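Local coordinates for uncharacterized protein (Bacteroides ovatus, PDB 4IPB), which is of unknown function but belongs to the DUF2874 family of putative beta-lactamase-inhibitor-like, PepSY-like proteins, at residues N71-G76 and I98-G103. Sequence-based numbering, arbitrary orientation.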
loop_
_atom_site.group_PDB
_atom_site.type_symbol
_atom_site.label_atom_id
_atom_site.label_comp_id
_atom_site.label_asym_id
_atom_site.label_seq_id
_atom_site.Cartn_x
_atom_site.Cartn_y
_atom_site.Cartn_z
ATOM N N ASN A 71 10.557 7.050 -14.296
ATOM C CA ASN A 71 10.667 7.358 -15.703
ATOM C C ASN A 71 9.412 6.929 -16.454
ATOM O O ASN A 71 8.978 7.607 -17.394
ATOM C CB ASN A 71 11.868 6.684 -16.342
ATOM C CG ASN A 71 13.190 7.267 -15.875
ATOM O OD1 ASN A 71 13.252 8.377 -15.299
ATOM N ND2 ASN A 71 14.259 6.516 -16.091
ATOM N N ALA A 72 8.854 5.797 -16.047
ATOM C CA ALA A 72 7.611 5.300 -16.636
ATOM C C ALA A 72 6.490 6.253 -16.310
ATOM O O ALA A 72 5.713 6.582 -17.192
ATOM C CB ALA A 72 7.304 3.898 -16.160
ATOM N N PHE A 73 6.405 6.738 -15.067
ATOM C CA PHE A 73 5.351 7.696 -14.701
ATOM C C PHE A 73 5.455 8.986 -15.500
ATOM O O PHE A 73 4.454 9.479 -16.044
ATOM C CB PHE A 73 5.368 7.987 -13.183
ATOM C CG PHE A 73 4.377 9.021 -12.757
ATOM C CD1 PHE A 73 3.035 8.709 -12.672
ATOM C CD2 PHE A 73 4.767 10.321 -12.518
ATOM C CE1 PHE A 73 2.102 9.669 -12.298
ATOM C CE2 PHE A 73 3.830 11.301 -12.151
ATOM C CZ PHE A 73 2.507 10.958 -12.016
ATOM N N VAL A 74 6.656 9.539 -15.593
ATOM C CA VAL A 74 6.783 10.840 -16.229
ATOM C C VAL A 74 6.658 10.733 -17.758
ATOM O O VAL A 74 6.477 11.757 -18.398
ATOM C CB VAL A 74 8.027 11.640 -15.753
ATOM C CG1 VAL A 74 7.975 11.899 -14.259
ATOM C CG2 VAL A 74 9.304 10.961 -16.171
ATOM N N SER A 75 6.715 9.518 -18.336
ATOM C CA SER A 75 6.503 9.352 -19.771
ATOM C C SER A 75 5.083 8.841 -20.118
ATOM O O SER A 75 4.735 8.714 -21.291
ATOM C CB SER A 75 7.544 8.420 -20.375
ATOM O OG SER A 75 7.432 7.111 -19.845
ATOM N N GLY A 76 4.238 8.685 -19.108
ATOM C CA GLY A 76 2.886 8.150 -19.286
ATOM C C GLY A 76 1.825 9.251 -19.260
ATOM O O GLY A 76 2.120 10.417 -19.145
ATOM N N ILE A 98 3.499 -0.915 -7.231
ATOM C CA ILE A 98 3.568 0.457 -6.821
ATOM C C ILE A 98 2.252 1.137 -7.204
ATOM O O ILE A 98 1.846 1.119 -8.355
ATOM C CB ILE A 98 4.731 1.200 -7.500
ATOM C CG1 ILE A 98 6.093 0.652 -7.083
ATOM C CG2 ILE A 98 4.674 2.683 -7.100
ATOM C CD1 ILE A 98 6.557 -0.539 -7.875
ATOM N N VAL A 99 1.568 1.704 -6.225
ATOM C CA VAL A 99 0.269 2.330 -6.457
ATOM C C VAL A 99 0.492 3.808 -6.296
ATOM O O VAL A 99 0.876 4.289 -5.218
ATOM C CB VAL A 99 -0.838 1.826 -5.516
ATOM C CG1 VAL A 99 -2.127 2.493 -5.885
ATOM C CG2 VAL A 99 -0.988 0.317 -5.632
ATOM N N ILE A 100 0.248 4.544 -7.376
ATOM C CA ILE A 100 0.350 6.009 -7.337
ATOM C C ILE A 100 -1.046 6.564 -7.446
ATOM O O ILE A 100 -1.747 6.270 -8.410
ATOM C CB ILE A 100 1.232 6.564 -8.462
ATOM C CG1 ILE A 100 2.586 5.834 -8.473
ATOM C CG2 ILE A 100 1.365 8.076 -8.317
ATOM C CD1 ILE A 100 3.511 6.264 -9.604
ATOM N N LYS A 101 -1.462 7.353 -6.437
ATOM C CA LYS A 101 -2.756 8.004 -6.464
ATOM C C LYS A 101 -2.582 9.415 -6.989
ATOM O O LYS A 101 -1.796 10.207 -6.449
ATOM C CB LYS A 101 -3.401 8.036 -5.084
ATOM C CG LYS A 101 -4.827 8.522 -5.106
ATOM C CD LYS A 101 -5.406 8.521 -3.721
ATOM C CE LYS A 101 -6.827 9.019 -3.744
ATOM N NZ LYS A 101 -7.308 9.374 -2.386
ATOM N N VAL A 102 -3.300 9.719 -8.071
ATOM C CA VAL A 102 -3.187 11.017 -8.707
ATOM C C VAL A 102 -4.517 11.727 -8.812
ATOM O O VAL A 102 -5.610 11.096 -8.790
ATOM C CB VAL A 102 -2.598 10.903 -10.115
ATOM C CG1 VAL A 102 -1.188 10.367 -10.026
ATOM C CG2 VAL A 102 -3.431 10.007 -11.011
ATOM N N GLY A 103 -4.424 13.054 -8.868
ATOM C CA GLY A 103 -5.572 13.939 -9.032
ATOM C C GLY A 103 -5.123 15.163 -9.860
ATOM O O GLY A 103 -4.023 15.253 -10.374
#
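I100 is the first residue of strand 97-104 to meet F73, the one side chain that helix 67-75 sends down onto the strand from 71-76. The contact, buried and wholly apolar, illustrates how one aromatic ring can bridge a helix and the strand beneath it. The CD1 methyl of I100 lies 4.0 Å from CD1 of F73, coming to the ring obliquely. An extended chain explains this reach: CG1 stands opposite the carbonyl carbon, and chi2 of 177° carries the methyl straight on toward the helix. On the ring's side, CG of F73 is anti to the backbone N (chi1 176°), which drops the phenyl from the helix toward the strand, while the CA atoms of F73 and I100 stay 9.1 Å apart. This is helix-on-sheet packing within the PepSY-like region, on an antiparallel sheet in which 97-104 runs between 82-90 and 107-115; V83 and L113 from those neighbours also touch the ring, and L62 adds a loop contact. The alternation of the strand turns K101 from the helix and brings V102 back to it. There CG1 approaches CE1 of F73 at 4.1 Å, again obliquely, while W81 packs against the same valine.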